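PDB 1SBZ: probable UbiX-like flavin prenyltransferase, which probably catalyses the prenylation of reduced FMN with dimethylallyl phosphate, making the prenyl-FMN cofactor used by a phenolic acid decarboxylase. Local coordinates for residues 6-11 against 85-90; 80-85 against 118-123; 69-74 against 104-109. All blocks are in the same frame, centred on the assembly; numbering follows the deposited sequence.

Contact 1: 6-11 against 85-90. With FMN (flavin mononucleotide), chain H.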
loop_
_atom_site.group_PDB
_atom_site.type_symbol
_atom_site.label_atom_id
_atom_site.label_comp_id
_atom_site.label_asym_id
_atom_site.label_seq_id
_atom_site.Cartn_x
_atom_site.Cartn_y
_atom_site.Cartn_z
ATOM N N GLY D 6 -3.129 -15.673 -29.598
ATOM C CA GLY D 6 -1.958 -16.338 -29.049
ATOM C C GLY D 6 -2.405 -17.669 -28.481
ATOM O O GLY D 6 -3.474 -17.759 -27.884
HETATM N N MSE D 7 -1.609 -18.710 -28.685
HETATM C CA MSE D 7 -1.873 -19.985 -28.034
HETATM C C MSE D 7 -0.673 -20.380 -27.228
HETATM O O MSE D 7 0.467 -20.139 -27.618
HETATM C CB MSE D 7 -2.243 -21.078 -29.031
HETATM C CG MSE D 7 -3.616 -20.903 -29.651
HETATM SE SE MSE D 7 -4.184 -22.490 -30.639
HETATM C CE MSE D 7 -4.252 -23.812 -29.198
ATOM N N THR D 8 -0.941 -21.037 -26.114
ATOM C CA THR D 8 0.051 -21.222 -25.085
ATOM C C THR D 8 -0.072 -22.622 -24.456
ATOM O O THR D 8 -1.123 -23.247 -24.549
ATOM C CB THR D 8 -0.145 -20.044 -24.108
ATOM O OG1 THR D 8 0.855 -19.045 -24.366
ATOM C CG2 THR D 8 0.050 -20.422 -22.723
ATOM N N GLY D 9 1.002 -23.103 -23.831
ATOM C CA GLY D 9 1.106 -24.498 -23.394
ATOM C C GLY D 9 0.384 -24.883 -22.112
ATOM O O GLY D 9 0.905 -25.654 -21.314
ATOM N N ALA D 10 -0.810 -24.347 -21.906
ATOM C CA ALA D 10 -1.682 -24.836 -20.848
ATOM C C ALA D 10 -2.607 -25.888 -21.443
ATOM O O ALA D 10 -2.953 -25.833 -22.629
ATOM C CB ALA D 10 -2.487 -23.699 -20.234
ATOM N N THR D 11 -3.008 -26.858 -20.630
ATOM C CA THR D 11 -3.959 -27.836 -21.118
ATOM C C THR D 11 -5.229 -27.074 -21.524
ATOM O O THR D 11 -5.618 -26.109 -20.875
ATOM C CB THR D 11 -4.187 -28.973 -20.089
ATOM O OG1 THR D 11 -5.184 -29.872 -20.585
ATOM C CG2 THR D 11 -4.773 -28.453 -18.774
ATOM N N PRO D 85 -5.469 -21.338 -24.735
ATOM C CA PRO D 85 -5.531 -20.943 -23.324
ATOM C C PRO D 85 -4.275 -20.161 -22.982
ATOM O O PRO D 85 -3.306 -20.180 -23.756
ATOM C CB PRO D 85 -5.497 -22.284 -22.589
ATOM C CG PRO D 85 -4.687 -23.173 -23.503
ATOM C CD PRO D 85 -5.081 -22.750 -24.899
ATOM N N CYS D 86 -4.292 -19.484 -21.839
ATOM C CA CYS D 86 -3.132 -18.734 -21.373
ATOM C C CYS D 86 -2.534 -19.439 -20.156
ATOM O O CYS D 86 -3.206 -19.648 -19.136
ATOM C CB CYS D 86 -3.519 -17.284 -21.050
ATOM S SG CYS D 86 -2.151 -16.249 -20.467
ATOM N N SER D 87 -1.276 -19.834 -20.278
ATOM C CA SER D 87 -0.568 -20.493 -19.196
ATOM C C SER D 87 -0.172 -19.454 -18.150
ATOM O O SER D 87 -0.193 -18.245 -18.418
ATOM C CB SER D 87 0.689 -21.160 -19.744
ATOM O OG SER D 87 1.636 -20.167 -20.096
HETATM N N MSE D 88 0.225 -19.940 -16.978
HETATM C CA MSE D 88 0.661 -19.091 -15.876
HETATM C C MSE D 88 1.980 -18.404 -16.172
HETATM O O MSE D 88 2.191 -17.262 -15.763
HETATM C CB MSE D 88 0.745 -19.892 -14.568
HETATM C CG MSE D 88 -0.599 -20.460 -14.102
HETATM SE SE MSE D 88 -2.007 -19.109 -13.829
HETATM C CE MSE D 88 -2.954 -19.195 -15.585
ATOM N N LYS D 89 2.854 -19.089 -16.907
ATOM C CA LYS D 89 4.120 -18.498 -17.343
ATOM C C LYS D 89 3.873 -17.302 -18.273
ATOM O O LYS D 89 4.459 -16.230 -18.099
ATOM C CB LYS D 89 5.035 -19.578 -17.974
ATOM C CG LYS D 89 5.395 -19.432 -19.457
ATOM C CD LYS D 89 6.633 -18.605 -19.644
ATOM C CE LYS D 89 7.399 -19.008 -20.876
ATOM N NZ LYS D 89 6.911 -18.385 -22.134
ATOM N N THR D 90 3.000 -17.480 -19.255
ATOM C CA THR D 90 2.698 -16.403 -20.189
ATOM C C THR D 90 1.998 -15.241 -19.483
ATOM O O THR D 90 2.341 -14.080 -19.701
ATOM C CB THR D 90 1.882 -16.934 -21.377
ATOM O OG1 THR D 90 2.755 -17.676 -22.242
ATOM C CG2 THR D 90 1.399 -15.794 -22.253
HETATM N N1 FMN H . 0.925 -24.588 -17.372
HETATM C C2 FMN H . -0.092 -23.854 -16.806
HETATM O O2 FMN H . 0.181 -22.750 -16.350
HETATM N N3 FMN H . -1.376 -24.361 -16.757
HETATM C C4 FMN H . -1.641 -25.617 -17.290
HETATM O O4 FMN H . -2.818 -25.945 -17.472
HETATM C C4A FMN H . -0.599 -26.363 -17.870
HETATM N N5 FMN H . -0.821 -27.618 -18.416
HETATM C C5A FMN H . 0.226 -28.332 -18.990
HETATM C C6 FMN H . -0.003 -29.595 -19.544
HETATM C C7 FMN H . 1.047 -30.320 -20.128
HETATM C C7M FMN H . 0.697 -31.477 -21.029
HETATM C C8 FMN H . 2.336 -29.774 -20.153
HETATM C C8M FMN H . 3.436 -30.386 -20.988
HETATM C C9 FMN H . 2.558 -28.517 -19.601
HETATM C C9A FMN H . 1.510 -27.790 -19.022
HETATM N N10 FMN H . 1.744 -26.534 -18.468
HETATM C C10 FMN H . 0.693 -25.834 -17.899
HETATM C "C1'" FMN H . 3.156 -26.062 -18.251
HETATM C "C2'" FMN H . 3.535 -25.059 -19.337
HETATM O "O2'" FMN H . 3.365 -25.657 -20.605
HETATM C "C3'" FMN H . 4.957 -24.515 -19.157
HETATM O "O3'" FMN H . 4.991 -23.646 -18.033
HETATM C "C4'" FMN H . 5.502 -23.801 -20.399
HETATM O "O4'" FMN H . 6.750 -23.192 -20.125
HETATM C "C5'" FMN H . 4.560 -22.723 -20.927
HETATM O "O5'" FMN H . 5.217 -21.957 -21.923
HETATM P P FMN H . 4.322 -21.060 -22.917
HETATM O O1P FMN H . 3.580 -22.008 -23.838
HETATM O O2P FMN H . 5.261 -20.164 -23.669
HETATM O O3P FMN H . 3.342 -20.240 -22.101
#
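Phosphate oxygen O3P of FMN is gripped by two hydroxyls from one turn, Ser87 OG and Thr90 OG1, each donating to it at 2.6 Å. Thr90 OG1 also accepts a hydrogen bond from Thr8 OG1, the polar link across the contact; the exact placing of Thr8 is doubtful, because its methyl CG2 is modelled too close to Ser87 N. Ser87 chi1 of 71° places OG between the backbone N and the carbonyl carbon, where it also accepts from Thr90 N (3.1 Å, 166° at the hydrogen) and serves as N-cap of the helix. That helix start may add a favourable field for the phosphate. The other segment answers with Gly9, whose N donates to FMN O1P at 2.8 Å while its O accepts from ribityl O2' at 2.6 Å. Further along, Met88 N donates to flavin O2 (2.9 Å), and Ala10 CB packs between the flavin's C4 region and Pro85, with CG of the cis-proline 4.0 Å from it. This is the FMN pocket at the carboxyl ends of adjacent parallel strands 2-7 and 80-86. Helix 88-96 rises from its phosphate end, Met7 packs against helices 13-24 and 37-46, and Cys86 pairs by backbone with Val120 of strand 116-121.

Contact 2: 80-85 against 118-123. With FMN (flavin mononucleotide), chain H.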
loop_
_atom_site.group_PDB
_atom_site.type_symbol
_atom_site.label_atom_id
_atom_site.label_comp_id
_atom_site.label_asym_id
_atom_site.label_seq_id
_atom_site.Cartn_x
_atom_site.Cartn_y
_atom_site.Cartn_z
ATOM N N GLY D 80 -7.363 -6.059 -31.242
ATOM C CA GLY D 80 -7.055 -6.684 -29.961
ATOM C C GLY D 80 -6.429 -8.050 -30.089
ATOM O O GLY D 80 -5.991 -8.444 -31.171
HETATM N N MSE D 81 -6.414 -8.778 -28.973
HETATM C CA MSE D 81 -5.694 -10.038 -28.858
HETATM C C MSE D 81 -6.387 -10.957 -27.857
HETATM O O MSE D 81 -6.890 -10.497 -26.839
HETATM C CB MSE D 81 -4.248 -9.776 -28.417
HETATM C CG MSE D 81 -3.387 -11.021 -28.181
HETATM SE SE MSE D 81 -1.505 -10.559 -27.960
HETATM C CE MSE D 81 -0.774 -12.330 -27.844
ATOM N N ILE D 82 -6.420 -12.249 -28.171
ATOM C CA ILE D 82 -6.893 -13.283 -27.255
ATOM C C ILE D 82 -5.760 -14.274 -27.043
ATOM O O ILE D 82 -5.137 -14.715 -28.002
ATOM C CB ILE D 82 -8.136 -14.027 -27.832
ATOM C CG1 ILE D 82 -9.235 -13.038 -28.213
ATOM C CG2 ILE D 82 -8.677 -15.053 -26.823
ATOM C CD1 ILE D 82 -10.302 -13.600 -29.138
ATOM N N VAL D 83 -5.482 -14.624 -25.795
ATOM C CA VAL D 83 -4.538 -15.709 -25.520
ATOM C C VAL D 83 -5.339 -16.874 -24.951
ATOM O O VAL D 83 -5.921 -16.757 -23.866
ATOM C CB VAL D 83 -3.411 -15.280 -24.551
ATOM C CG1 VAL D 83 -2.357 -16.378 -24.427
ATOM C CG2 VAL D 83 -2.768 -13.959 -25.011
ATOM N N ILE D 84 -5.368 -17.985 -25.688
ATOM C CA ILE D 84 -6.276 -19.100 -25.395
ATOM C C ILE D 84 -5.708 -20.491 -25.745
ATOM O O ILE D 84 -5.456 -20.783 -26.920
ATOM C CB ILE D 84 -7.647 -18.857 -26.104
ATOM C CG1 ILE D 84 -8.639 -19.975 -25.779
ATOM C CG2 ILE D 84 -7.460 -18.637 -27.632
ATOM C CD1 ILE D 84 -10.052 -19.701 -26.290
ATOM N N PRO D 85 -5.469 -21.338 -24.735
ATOM C CA PRO D 85 -5.531 -20.943 -23.324
ATOM C C PRO D 85 -4.275 -20.161 -22.982
ATOM O O PRO D 85 -3.306 -20.180 -23.756
ATOM C CB PRO D 85 -5.497 -22.284 -22.589
ATOM C CG PRO D 85 -4.687 -23.173 -23.503
ATOM C CD PRO D 85 -5.081 -22.750 -24.899
ATOM N N VAL D 118 -7.635 -10.023 -24.106
ATOM C CA VAL D 118 -8.496 -11.010 -23.458
ATOM C C VAL D 118 -7.681 -12.266 -23.175
ATOM O O VAL D 118 -7.170 -12.901 -24.091
ATOM C CB VAL D 118 -9.738 -11.367 -24.320
ATOM C CG1 VAL D 118 -10.587 -12.457 -23.648
ATOM C CG2 VAL D 118 -10.576 -10.134 -24.596
ATOM N N LEU D 119 -7.555 -12.617 -21.902
ATOM C CA LEU D 119 -6.795 -13.806 -21.519
ATOM C C LEU D 119 -7.736 -14.922 -21.122
ATOM O O LEU D 119 -8.776 -14.675 -20.511
ATOM C CB LEU D 119 -5.876 -13.470 -20.346
ATOM C CG LEU D 119 -4.428 -13.013 -20.550
ATOM C CD1 LEU D 119 -4.091 -12.480 -21.946
ATOM C CD2 LEU D 119 -4.001 -12.032 -19.445
ATOM N N VAL D 120 -7.365 -16.155 -21.450
ATOM C CA VAL D 120 -8.134 -17.327 -21.053
ATOM C C VAL D 120 -7.211 -18.141 -20.138
ATOM O O VAL D 120 -6.626 -19.141 -20.558
ATOM C CB VAL D 120 -8.627 -18.140 -22.309
ATOM C CG1 VAL D 120 -9.362 -19.416 -21.904
ATOM C CG2 VAL D 120 -9.529 -17.266 -23.197
ATOM N N PRO D 121 -7.048 -17.691 -18.891
ATOM C CA PRO D 121 -6.076 -18.304 -17.996
ATOM C C PRO D 121 -6.558 -19.678 -17.565
ATOM O O PRO D 121 -7.731 -19.828 -17.210
ATOM C CB PRO D 121 -6.059 -17.344 -16.804
ATOM C CG PRO D 121 -7.439 -16.781 -16.776
ATOM C CD PRO D 121 -7.797 -16.604 -18.222
ATOM N N ARG D 122 -5.670 -20.670 -17.604
ATOM C CA ARG D 122 -6.021 -22.024 -17.178
ATOM C C ARG D 122 -4.930 -22.645 -16.309
ATOM O O ARG D 122 -3.794 -22.844 -16.747
ATOM C CB ARG D 122 -6.366 -22.930 -18.377
ATOM C CG ARG D 122 -7.073 -24.240 -18.015
ATOM C CD ARG D 122 -6.116 -25.356 -17.551
ATOM N NE ARG D 122 -6.799 -26.408 -16.794
ATOM C CZ ARG D 122 -6.221 -27.152 -15.860
ATOM N NH1 ARG D 122 -4.941 -26.961 -15.549
ATOM N NH2 ARG D 122 -6.930 -28.085 -15.225
ATOM N N GLU D 123 -5.314 -22.929 -15.067
ATOM C CA GLU D 123 -4.487 -23.595 -14.077
ATOM C C GLU D 123 -5.386 -23.931 -12.887
ATOM O O GLU D 123 -6.333 -23.204 -12.604
ATOM C CB GLU D 123 -3.321 -22.699 -13.630
ATOM C CG GLU D 123 -2.304 -23.372 -12.714
ATOM C CD GLU D 123 -1.831 -24.731 -13.224
ATOM O OE1 GLU D 123 -2.613 -25.706 -13.188
ATOM O OE2 GLU D 123 -0.665 -24.831 -13.634
HETATM N N1 FMN H . 0.925 -24.588 -17.372
HETATM C C2 FMN H . -0.092 -23.854 -16.806
HETATM O O2 FMN H . 0.181 -22.750 -16.350
HETATM N N3 FMN H . -1.376 -24.361 -16.757
HETATM C C4 FMN H . -1.641 -25.617 -17.290
HETATM O O4 FMN H . -2.818 -25.945 -17.472
HETATM C C4A FMN H . -0.599 -26.363 -17.870
HETATM N N5 FMN H . -0.821 -27.618 -18.416
HETATM C C5A FMN H . 0.226 -28.332 -18.990
HETATM C C6 FMN H . -0.003 -29.595 -19.544
HETATM C C7 FMN H . 1.047 -30.320 -20.128
HETATM C C7M FMN H . 0.697 -31.477 -21.029
HETATM C C8 FMN H . 2.336 -29.774 -20.153
HETATM C C8M FMN H . 3.436 -30.386 -20.988
HETATM C C9 FMN H . 2.558 -28.517 -19.601
HETATM C C9A FMN H . 1.510 -27.790 -19.022
HETATM N N10 FMN H . 1.744 -26.534 -18.468
HETATM C C10 FMN H . 0.693 -25.834 -17.899
HETATM C "C1'" FMN H . 3.156 -26.062 -18.251
HETATM C "C2'" FMN H . 3.535 -25.059 -19.337
HETATM O "O2'" FMN H . 3.365 -25.657 -20.605
HETATM C "C3'" FMN H . 4.957 -24.515 -19.157
HETATM O "O3'" FMN H . 4.991 -23.646 -18.033
HETATM C "C4'" FMN H . 5.502 -23.801 -20.399
HETATM O "O4'" FMN H . 6.750 -23.192 -20.125
HETATM C "C5'" FMN H . 4.560 -22.723 -20.927
HETATM O "O5'" FMN H . 5.217 -21.957 -21.923
HETATM P P FMN H . 4.322 -21.060 -22.917
HETATM O O1P FMN H . 3.580 -22.008 -23.838
HETATM O O2P FMN H . 5.261 -20.164 -23.669
HETATM O O3P FMN H . 3.342 -20.240 -22.101
#
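Strands 80-83 and 118-121 run parallel, their directions only 2° apart, with Ile82 beside Val118 and Val83 beside Leu119. Val118 bonds through both its N and its O: the N donates to Met81 O at 2.9 Å, and the O accepts from Val83 N at 3.0 Å while also receiving a CA-H contact from Ile82. One step on, Val120 N reaches Val83 O at 2.9 Å; this bond is more bent, 141° at the hydrogen, though the nitrogen lies almost straight out from the carbonyl. Val83 and Leu119 project together from one face of the sheet and touch through CG2 of Val83 and CD1 of Leu119 (3.7 Å). Ile82 and Val118 share the other face and pack against Phe173. The pair forms part of the parallel sheet of this Rossmann-like flavoprotein fold; helices 88-96 and 102-112 make the beta-alpha-beta crossover from the first strand to the second. Beyond Val83 the chain changes direction at Ile84 and the cis peptide that follows, yet contact persists, since Val120 CG2 nestles against Ile84 CB at 3.8 Å and Val120 O lies near Pro85 CA. Past its strand the second segment reaches the flavin. Arg122 O accepts from FMN N3 at 2.9 Å, and the side chain, bent at chi2 (-82°), brings NH1 to FMN O4 at 3.0 Å, with O4 at the guanidinium's edge near its plane. The same NH1 forms a salt bridge with Glu123 OE1, while Arg122 NE and NH2 donate to the backbone oxygens of Pro149 and Met148 of a neighbouring subunit. Glu123 OE2 pairs with Arg105 of another subunit.

Contact 3: 69-74 against 104-109. With FMN (flavin mononucleotide), chain E.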
loop_
_atom_site.group_PDB
_atom_site.type_symbol
_atom_site.label_atom_id
_atom_site.label_comp_id
_atom_site.label_asym_id
_atom_site.label_seq_id
_atom_site.Cartn_x
_atom_site.Cartn_y
_atom_site.Cartn_z
ATOM N N ALA D 69 7.948 -9.392 -36.504
ATOM C CA ALA D 69 6.653 -9.620 -37.153
ATOM C C ALA D 69 5.797 -8.353 -37.156
ATOM O O ALA D 69 6.014 -7.451 -36.342
ATOM C CB ALA D 69 5.908 -10.763 -36.463
ATOM N N THR D 70 4.831 -8.288 -38.074
ATOM C CA THR D 70 3.942 -7.123 -38.184
ATOM C C THR D 70 3.295 -6.738 -36.852
ATOM O O THR D 70 3.307 -5.564 -36.462
ATOM C CB THR D 70 2.851 -7.348 -39.255
ATOM O OG1 THR D 70 2.307 -8.664 -39.120
ATOM C CG2 THR D 70 3.460 -7.360 -40.656
ATOM N N ILE D 71 2.755 -7.738 -36.157
ATOM C CA ILE D 71 2.005 -7.531 -34.908
ATOM C C ILE D 71 2.891 -7.121 -33.723
ATOM O O ILE D 71 2.389 -6.861 -32.627
ATOM C CB ILE D 71 1.167 -8.784 -34.555
ATOM C CG1 ILE D 71 2.073 -10.018 -34.440
ATOM C CG2 ILE D 71 0.063 -8.986 -35.579
ATOM C CD1 ILE D 71 1.459 -11.189 -33.715
ATOM N N SER D 72 4.201 -7.071 -33.952
ATOM C CA SER D 72 5.140 -6.582 -32.957
ATOM C C SER D 72 5.206 -5.056 -33.001
ATOM O O SER D 72 5.769 -4.419 -32.114
ATOM C CB SER D 72 6.520 -7.182 -33.198
ATOM O OG SER D 72 7.471 -6.642 -32.306
ATOM N N SER D 73 4.620 -4.479 -34.042
ATOM C CA SER D 73 4.619 -3.039 -34.222
ATOM C C SER D 73 3.281 -2.451 -33.813
ATOM O O SER D 73 2.226 -2.963 -34.195
ATOM C CB SER D 73 4.930 -2.686 -35.682
ATOM O OG SER D 73 4.944 -1.282 -35.865
ATOM N N GLY D 74 3.337 -1.370 -33.041
ATOM C CA GLY D 74 2.147 -0.656 -32.597
ATOM C C GLY D 74 1.389 0.018 -33.725
ATOM O O GLY D 74 0.155 0.040 -33.718
ATOM N N GLY D 104 4.441 -12.437 -25.836
ATOM C CA GLY D 104 4.629 -11.399 -24.825
ATOM C C GLY D 104 4.735 -10.006 -25.398
ATOM O O GLY D 104 4.132 -9.063 -24.861
ATOM N N ARG D 105 5.498 -9.876 -26.486
ATOM C CA ARG D 105 5.655 -8.605 -27.190
ATOM C C ARG D 105 4.351 -8.110 -27.809
ATOM O O ARG D 105 3.979 -6.954 -27.616
ATOM C CB ARG D 105 6.767 -8.689 -28.250
ATOM C CG ARG D 105 6.886 -7.452 -29.154
ATOM C CD ARG D 105 7.282 -6.153 -28.443
ATOM N NE ARG D 105 7.342 -5.026 -29.384
ATOM C CZ ARG D 105 7.484 -3.752 -29.033
ATOM N NH1 ARG D 105 7.572 -3.402 -27.753
ATOM N NH2 ARG D 105 7.521 -2.817 -29.965
ATOM N N ALA D 106 3.660 -8.976 -28.549
ATOM C CA ALA D 106 2.370 -8.610 -29.118
ATOM C C ALA D 106 1.394 -8.176 -28.024
ATOM O O ALA D 106 0.614 -7.247 -28.229
ATOM C CB ALA D 106 1.788 -9.755 -29.936
ATOM N N ALA D 107 1.446 -8.839 -26.865
ATOM C CA ALA D 107 0.570 -8.489 -25.727
ATOM C C ALA D 107 0.943 -7.136 -25.124
ATOM O O ALA D 107 0.081 -6.307 -24.849
ATOM C CB ALA D 107 0.608 -9.578 -24.649
ATOM N N ASP D 108 2.240 -6.925 -24.931
ATOM C CA ASP D 108 2.770 -5.651 -24.433
ATOM C C ASP D 108 2.385 -4.479 -25.347
ATOM O O ASP D 108 1.964 -3.419 -24.868
ATOM C CB ASP D 108 4.292 -5.753 -24.281
ATOM C CG ASP D 108 4.852 -4.715 -23.335
ATOM O OD1 ASP D 108 4.433 -4.679 -22.148
ATOM O OD2 ASP D 108 5.722 -3.899 -23.693
ATOM N N VAL D 109 2.507 -4.697 -26.658
ATOM C CA VAL D 109 2.113 -3.730 -27.690
ATOM C C VAL D 109 0.604 -3.452 -27.674
ATOM O O VAL D 109 0.177 -2.298 -27.678
ATOM C CB VAL D 109 2.584 -4.196 -29.104
ATOM C CG1 VAL D 109 1.843 -3.466 -30.219
ATOM C CG2 VAL D 109 4.081 -3.993 -29.256
HETATM N N1 FMN E . 10.925 -2.783 -27.920
HETATM C C2 FMN E . 10.780 -1.678 -27.104
HETATM O O2 FMN E . 10.557 -1.852 -25.912
HETATM N N3 FMN E . 10.900 -0.396 -27.625
HETATM C C4 FMN E . 11.156 -0.221 -28.971
HETATM O O4 FMN E . 11.136 0.911 -29.457
HETATM C C4A FMN E . 11.299 -1.342 -29.799
HETATM N N5 FMN E . 11.560 -1.179 -31.142
HETATM C C5A FMN E . 11.707 -2.280 -31.972
HETATM C C6 FMN E . 11.968 -2.079 -33.328
HETATM C C7 FMN E . 12.136 -3.160 -34.191
HETATM C C7M FMN E . 13.089 -2.917 -35.331
HETATM C C8 FMN E . 12.012 -4.460 -33.678
HETATM C C8M FMN E . 12.411 -5.648 -34.510
HETATM C C9 FMN E . 11.746 -4.660 -32.324
HETATM C C9A FMN E . 11.592 -3.569 -31.460
HETATM N N10 FMN E . 11.328 -3.750 -30.105
HETATM C C10 FMN E . 11.182 -2.635 -29.274
HETATM C "C1'" FMN E . 10.991 -5.123 -29.598
HETATM C "C2'" FMN E . 12.186 -5.710 -28.855
HETATM O "O2'" FMN E . 13.289 -5.792 -29.733
HETATM C "C3'" FMN E . 11.858 -7.079 -28.255
HETATM O "O3'" FMN E . 10.990 -6.897 -27.158
HETATM C "C4'" FMN E . 13.092 -7.869 -27.802
HETATM O "O4'" FMN E . 12.667 -9.051 -27.159
HETATM C "C5'" FMN E . 13.978 -7.082 -26.842
HETATM O "O5'" FMN E . 14.980 -7.925 -26.334
HETATM P P FMN E . 16.313 -7.310 -25.703
HETATM O O1P FMN E . 17.097 -8.423 -25.065
HETATM O O2P FMN E . 15.986 -6.261 -24.650
HETATM O O3P FMN E . 17.096 -6.653 -26.818
HETATM O O HOH W 1 0.171 -6.372 -30.871
#
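Arg105 leaves its helix with CG anti to the backbone N (chi1 173°), then bends at chi2 (64°) and runs out extended, while Ser72 turns OG anti to its own N (chi1 176°); together these torsions lay the arginine along the serine. Arg105 NE donates weakly to Ser72 OG at 3.3 Å, with OG at the edge of the guanidinium and in its plane. Ser72 O lies obliquely to the same group and takes two weak bonds, from NE and from NH2 of Arg105, each 3.2 Å long. Ser72 OG has a firmer partner in Gln67 O, which probably holds the hydroxyl where it can accept from Arg105 NE. Val109 closes one face of the guanidinium: its CG2 stands 3.3 Å above the plane, over the centre. On the opposite face lies an FMN held mainly by a neighbouring subunit, with its N1 3.4 Å from Arg105 NH1. The other methyl of Val109, CG1, packs on Gly74 CA at 3.7 Å. Deeper in, one water donates both to Ile71 O (2.9 Å) and to Ala106 O (2.8 Å), tying the 3-10 turn at 70-72 to helix 102-112 through two carbonyls that could not bond each other directly. Beside it, Ile71 CD1 touches Ala106 CB. The arrangement joins the loop between strands 60-62 and 80-86 to a helix at a subunit interface. The bonds from Arg105 to Ser72 are weak and to neutral oxygens, whereas Arg105 NH1 forms a salt bridge with Glu123 OE2 of the neighbouring subunit; the serine may help to orient a group whose ionic partner and flavin belong to that subunit's FMN pocket, and whose charge may polarise the N1 side of the flavin.

Contacts 1 and 2 are two sides of one pocket: their centres lie 7 Å apart, they share Pro85 and strand 80-86, and both hold the same FMN, contact 1 mainly at the phosphate and ribityl end and also at flavin O2 and O4, contact 2 at the pyrimidine edge. Cys86 N and Val120 O, 2.7 Å apart, probably bond and stitch them together. Contact 3 lies about 17 Å and 16 Å from them, centre to centre, and touches contact 2 through Met81 SE, 3.6 Å from Ala107 N. Its Arg105 lies against the FMN held by another subunit, so contact 3 of one subunit adjoins contact 2 of another and each pocket is completed across the dodecamer's interfaces.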